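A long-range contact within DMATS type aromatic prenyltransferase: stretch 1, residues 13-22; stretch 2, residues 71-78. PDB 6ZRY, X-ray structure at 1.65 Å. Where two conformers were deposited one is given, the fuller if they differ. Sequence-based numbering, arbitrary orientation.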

ATOM      1  N   GLN A  13      16.098  -1.991  -9.772  1.00 19.03           N
ATOM      2  CA  GLN A  13      15.381  -0.895  -9.087  1.00 18.67           C
ATOM      3  C   GLN A  13      15.591  -1.022  -7.573  1.00 19.16           C
ATOM      4  O   GLN A  13      15.964  -0.021  -6.946  1.00 19.20           O
ATOM      5  N   LEU A  14      15.340  -2.188  -6.994  1.00 19.27           N
ATOM      6  CA  LEU A  14      15.457  -2.373  -5.526  1.00 19.99           C
ATOM      7  C   LEU A  14      16.910  -2.128  -5.070  1.00 20.74           C
ATOM      8  O   LEU A  14      17.099  -1.520  -4.032  1.00 20.57           O
ATOM      9  N   ALA A  15      17.881  -2.664  -5.786  1.00 22.60           N
ATOM     10  CA  ALA A  15      19.324  -2.526  -5.444  1.00 24.02           C
ATOM     11  C   ALA A  15      19.676  -1.029  -5.343  1.00 24.71           C
ATOM     12  O   ALA A  15      20.290  -0.624  -4.352  1.00 25.53           O
ATOM     13  N   ARG A  16      19.240  -0.231  -6.311  1.00 25.09           N
ATOM     14  CA  ARG A  16      19.510   1.220  -6.339  1.00 25.36           C
ATOM     15  C   ARG A  16      18.721   1.909  -5.221  1.00 24.98           C
ATOM     16  O   ARG A  16      19.302   2.799  -4.550  1.00 25.04           O
ATOM     17  N   LEU A  17      17.483   1.502  -4.960  1.00 22.76           N
ATOM     18  CA  LEU A  17      16.649   2.155  -3.918  1.00 23.71           C
ATOM     19  C   LEU A  17      17.278   1.918  -2.529  1.00 25.26           C
ATOM     20  O   LEU A  17      17.152   2.813  -1.630  1.00 26.65           O
ATOM     21  N   CYS A  18      17.845   0.736  -2.330  1.00 26.44           N
ATOM     22  CA  CYS A  18      18.498   0.326  -1.063  1.00 27.95           C
ATOM     23  C   CYS A  18      19.660   1.274  -0.771  1.00 30.52           C
ATOM     24  O   CYS A  18      19.781   1.708   0.405  1.00 30.57           O
ATOM     25  N   GLU A  19      20.465   1.583  -1.791  1.00 33.74           N
ATOM     26  CA  GLU A  19      21.630   2.499  -1.688  1.00 36.60           C
ATOM     27  C   GLU A  19      21.124   3.877  -1.307  1.00 36.72           C
ATOM     28  O   GLU A  19      21.704   4.489  -0.418  1.00 36.63           O
ATOM     29  N   VAL A  20      20.063   4.333  -1.962  1.00 35.61           N
ATOM     30  CA  VAL A  20      19.448   5.661  -1.688  1.00 35.78           C
ATOM     31  C   VAL A  20      19.056   5.728  -0.196  1.00 36.88           C
ATOM     32  O   VAL A  20      19.378   6.742   0.438  1.00 40.78           O
ATOM     33  N   ALA A  21      18.418   4.681   0.347  1.00 36.32           N
ATOM     34  CA  ALA A  21      17.858   4.643   1.719  1.00 35.73           C
ATOM     35  C   ALA A  21      18.927   4.195   2.741  1.00 36.56           C
ATOM     36  O   ALA A  21      18.659   4.326   3.969  1.00 36.87           O
ATOM     37  N   GLY A  22      20.067   3.666   2.270  1.00 35.97           N
ATOM     38  CA  GLY A  22      21.140   3.124   3.121  1.00 36.90           C
ATOM     39  C   GLY A  22      20.712   1.847   3.826  1.00 36.66           C
ATOM     40  O   GLY A  22      21.246   1.552   4.922  1.00 36.35           O
ATOM     41  N   GLU A  71      14.589  10.128  11.391  1.00 50.99           N
ATOM     42  CA  GLU A  71      14.825   8.677  11.124  1.00 47.36           C
ATOM     43  C   GLU A  71      15.112   8.529   9.631  1.00 42.78           C
ATOM     44  O   GLU A  71      14.475   9.197   8.822  1.00 40.32           O
ATOM     45  N   PRO A  72      16.082   7.682   9.204  1.00 38.42           N
ATOM     46  CA  PRO A  72      16.385   7.540   7.780  1.00 35.79           C
ATOM     47  C   PRO A  72      15.137   7.046   7.049  1.00 31.76           C
ATOM     48  O   PRO A  72      14.237   6.537   7.683  1.00 29.88           O
ATOM     49  N   PRO A  73      15.015   7.205   5.720  1.00 29.13           N
ATOM     50  CA  PRO A  73      13.804   6.767   5.020  1.00 28.02           C
ATOM     51  C   PRO A  73      13.582   5.248   5.082  1.00 25.94           C
ATOM     52  O   PRO A  73      14.527   4.505   5.102  1.00 25.14           O
ATOM     53  N   THR A  74      12.324   4.846   5.087  1.00 24.73           N
ATOM     54  CA  THR A  74      11.892   3.447   5.078  1.00 24.73           C
ATOM     55  C   THR A  74      11.530   3.060   3.635  1.00 23.07           C
ATOM     56  O   THR A  74      10.714   3.731   3.035  1.00 21.84           O
ATOM     57  N   LEU A  75      12.096   1.976   3.137  1.00 23.21           N
ATOM     58  CA  LEU A  75      11.787   1.450   1.781  1.00 23.13           C
ATOM     59  C   LEU A  75      10.818   0.282   1.955  1.00 22.04           C
ATOM     60  O   LEU A  75      11.023  -0.538   2.863  1.00 22.88           O
ATOM     61  N   ARG A  76       9.780   0.219   1.136  0.59 21.03           N
ATOM     62  CA  ARG A  76       8.813  -0.898   1.192  0.59 20.90           C
ATOM     63  C   ARG A  76       8.517  -1.401  -0.221  0.59 20.00           C
ATOM     64  O   ARG A  76       8.629  -0.615  -1.195  0.59 18.47           O
ATOM     65  N   ILE A  77       8.162  -2.674  -0.301  1.00 19.60           N
ATOM     66  CA  ILE A  77       7.632  -3.317  -1.516  1.00 19.48           C
ATOM     67  C   ILE A  77       6.270  -3.863  -1.146  1.00 19.12           C
ATOM     68  O   ILE A  77       6.215  -4.651  -0.179  1.00 19.90           O
ATOM     69  N   LEU A  78       5.247  -3.521  -1.918  1.00 18.00           N
ATOM     70  CA  LEU A  78       3.927  -4.172  -1.866  1.00 17.61           C
ATOM     71  C   LEU A  78       3.837  -5.119  -3.048  1.00 16.77           C
ATOM     72  O   LEU A  78       4.157  -4.699  -4.156  1.00 17.36           O
TER

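The helix running through residues 13-21 lies against the strand within residues 71-78 in a nearly antiparallel sense, with 161° between their N-to-C directions and a closest axial approach of 8.8 Å. No direct hydrogen bond crosses this interface; the helix backbone bonds within itself (for example N of Leu17 to O of Gln13, 2.9 Å), and the side chains between the two stretches are mostly apolar.

From Pro73 to Ile77 the strand alternates. Pro73, Leu75 and Ile77 direct their CA-to-CB bonds toward the helix, whereas Thr74 and Arg76 point away and find polar partners elsewhere in the structure. Pro72 points toward the helix too, with its CB 4.5 Å from O of Ala21. Leu75 has the largest area covered. Its chi1 is t (174°) and chi2 is p (56°), a common leucine pairing that avoids internal crowding, and it places CD2 against the helix surface. There CD2 of Leu75 lies 3.7 Å from CB of Leu17, 3.9 Å from SG of Cys18 and 3.9 Å from CD1 of Leu14. CD2 of Leu75 is also 3.7 Å from N of Cys18, but that N already donates to O of Leu14 at 2.9 Å, so the amide meets the methyl with its hydrogen bond made.

Leu14 adopts the same t, p combination. Its CA-to-CB bond runs sideways, yet the end of the side chain comes nearer the strand, bringing CD2 of Leu14 to 3.7 Å from CD1 of Ile77. Ile77 reaches out to meet it with chi1 m (-64°) and chi2 t (164°), the extended chi2 carrying CD1 well away from its own backbone. Leu17 starts toward the strand, and its m, t rotamer suits a helix, where the p well of chi1 would crowd the preceding turn. Cys18 points away at CB, but chi1 m (-81°) still leaves its compact, polarizable sulfur within reach of Leu75.

Toward the helix C-terminus the backbones draw together: the CA atoms of Ala21 and Pro73 are 5.6 Å apart, against 8.8 Å between CA of Leu14 and CA of Ile77. A small residue fits this narrow end. The single methyl of Ala21 points toward the strand, its CB 4.0 Å from O of Pro73 and 4.4 Å from CB of Leu75. One water supplies the polar link, donating to O of Ala21 at 2.7 Å and to O of Pro73 at 2.6 Å, thereby joining two carbonyls that could not hydrogen-bond to each other. The prolines, both with C-gamma exo rings, offer no amide hydrogen. Gly22 then leaves the helix with positive phi, a conformation that glycine adopts readily.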

ATOM      1  CB  GLN A  13      13.914  -0.918  -9.494  1.00 17.71           C
ATOM      2  CG  GLN A  13      13.681  -0.558 -10.943  1.00 17.49           C
ATOM      3  CD  GLN A  13      12.262  -0.753 -11.388  1.00 17.03           C
ATOM      4  OE1 GLN A  13      11.635  -1.764 -11.084  1.00 17.10           O
ATOM      5  NE2 GLN A  13      11.735   0.209 -12.131  1.00 17.35           N
ATOM      6  CB  LEU A  14      14.997  -3.768  -5.122  1.00 19.62           C
ATOM      7  CG  LEU A  14      15.074  -4.047  -3.624  1.00 19.28           C
ATOM      8  CD1 LEU A  14      14.297  -3.016  -2.852  1.00 19.44           C
ATOM      9  CD2 LEU A  14      14.570  -5.447  -3.296  1.00 19.66           C
ATOM     10  CB  ALA A  15      20.167  -3.246  -6.464  1.00 24.58           C
ATOM     11  CB  ARG A  16      19.241   1.777  -7.738  1.00 26.66           C
ATOM     12  CG  ARG A  16      20.221   1.294  -8.800  1.00 27.54           C
ATOM     13  CD  ARG A  16      20.000   2.001 -10.118  1.00 29.26           C
ATOM     14  NE  ARG A  16      18.703   1.692 -10.691  1.00 30.15           N
ATOM     15  CZ  ARG A  16      18.444   0.676 -11.539  1.00 32.44           C
ATOM     16  NH1 ARG A  16      17.207   0.478 -11.982  1.00 32.31           N
ATOM     17  NH2 ARG A  16      19.420  -0.133 -11.948  1.00 33.78           N
ATOM     18  CB  LEU A  17      15.239   1.569  -3.973  1.00 22.30           C
ATOM     19  CG  LEU A  17      14.312   2.173  -5.017  1.00 21.49           C
ATOM     20  CD1 LEU A  17      13.008   1.395  -5.056  1.00 21.01           C
ATOM     21  CD2 LEU A  17      14.029   3.644  -4.713  1.00 21.76           C
ATOM     22  CB  CYS A  18      18.977  -1.116  -1.113  1.00 26.68           C
ATOM     23  SG  CYS A  18      17.663  -2.301  -0.783  1.00 26.30           S
ATOM     24  CB  GLU A  19      22.398   2.593  -3.000  1.00 39.82           C
ATOM     25  CG  GLU A  19      23.132   1.323  -3.364  1.00 43.48           C
ATOM     26  CD  GLU A  19      24.434   1.544  -4.121  1.00 47.06           C
ATOM     27  OE1 GLU A  19      24.400   2.239  -5.145  1.00 50.03           O
ATOM     28  OE2 GLU A  19      25.480   1.028  -3.673  1.00 52.17           O
ATOM     29  CB  VAL A  20      18.253   5.943  -2.628  1.00 34.03           C
ATOM     30  CG1 VAL A  20      17.447   7.147  -2.182  1.00 33.79           C
ATOM     31  CG2 VAL A  20      18.697   6.116  -4.063  1.00 33.92           C
ATOM     32  CB  ALA A  21      16.656   3.721   1.748  1.00 35.02           C
ATOM     33  CB  GLU A  71      13.622   7.829  11.566  1.00 50.17           C
ATOM     34  CG  GLU A  71      13.713   6.355  11.143  1.00 52.38           C
ATOM     35  CD  GLU A  71      12.597   5.443  11.630  1.00 53.88           C
ATOM     36  OE1 GLU A  71      12.698   4.188  11.410  1.00 53.47           O
ATOM     37  OE2 GLU A  71      11.625   5.972  12.225  1.00 57.20           O
ATOM     38  CB  PRO A  72      17.525   6.519   7.730  1.00 37.16           C
ATOM     39  CG  PRO A  72      18.110   6.549   9.140  1.00 38.66           C
ATOM     40  CD  PRO A  72      16.947   6.859  10.047  1.00 39.21           C
ATOM     41  CB  PRO A  73      14.019   7.214   3.565  1.00 28.19           C
ATOM     42  CG  PRO A  73      15.079   8.301   3.673  1.00 29.66           C
ATOM     43  CD  PRO A  73      15.966   7.855   4.821  1.00 30.13           C
ATOM     44  CB  THR A  74      10.741   3.222   6.049  1.00 24.89           C
ATOM     45  OG1 THR A  74      11.165   3.571   7.370  1.00 26.56           O
ATOM     46  CG2 THR A  74      10.260   1.791   6.044  1.00 25.52           C
ATOM     47  CB  LEU A  75      13.132   1.073   1.151  1.00 24.87           C
ATOM     48  CG  LEU A  75      13.166   0.363  -0.190  1.00 26.00           C
ATOM     49  CD1 LEU A  75      12.417   1.135  -1.266  1.00 26.47           C
ATOM     50  CD2 LEU A  75      14.622   0.162  -0.598  1.00 26.28           C
ATOM     51  CB  ARG A  76       7.542  -0.475   1.925  0.59 21.53           C
ATOM     52  CG  ARG A  76       7.804   0.186   3.269  0.59 22.43           C
ATOM     53  CD  ARG A  76       7.887   1.713   3.167  0.59 24.00           C
ATOM     54  NE  ARG A  76       6.736   2.205   2.424  0.59 24.81           N
ATOM     55  CZ  ARG A  76       5.461   2.167   2.872  0.59 25.28           C
ATOM     56  NH1 ARG A  76       5.189   1.719   4.086  0.59 26.26           N
ATOM     57  NH2 ARG A  76       4.472   2.603   2.107  0.59 24.30           N
ATOM     58  CB  ILE A  77       8.537  -4.456  -2.010  1.00 20.29           C
ATOM     59  CG1 ILE A  77       9.910  -3.951  -2.436  1.00 20.57           C
ATOM     60  CG2 ILE A  77       7.829  -5.182  -3.128  1.00 20.95           C
ATOM     61  CD1 ILE A  77      10.950  -5.030  -2.570  1.00 21.19           C
ATOM     62  CB  LEU A  78       2.833  -3.105  -1.925  1.00 17.92           C
ATOM     63  CG  LEU A  78       1.389  -3.619  -1.888  1.00 18.57           C
ATOM     64  CD1 LEU A  78       1.035  -4.143  -0.507  1.00 19.80           C
ATOM     65  CD2 LEU A  78       0.433  -2.527  -2.273  1.00 19.14           C
TER
HETATM   66  O   HOH W   1      16.865   3.587   5.823  1.00 44.10           O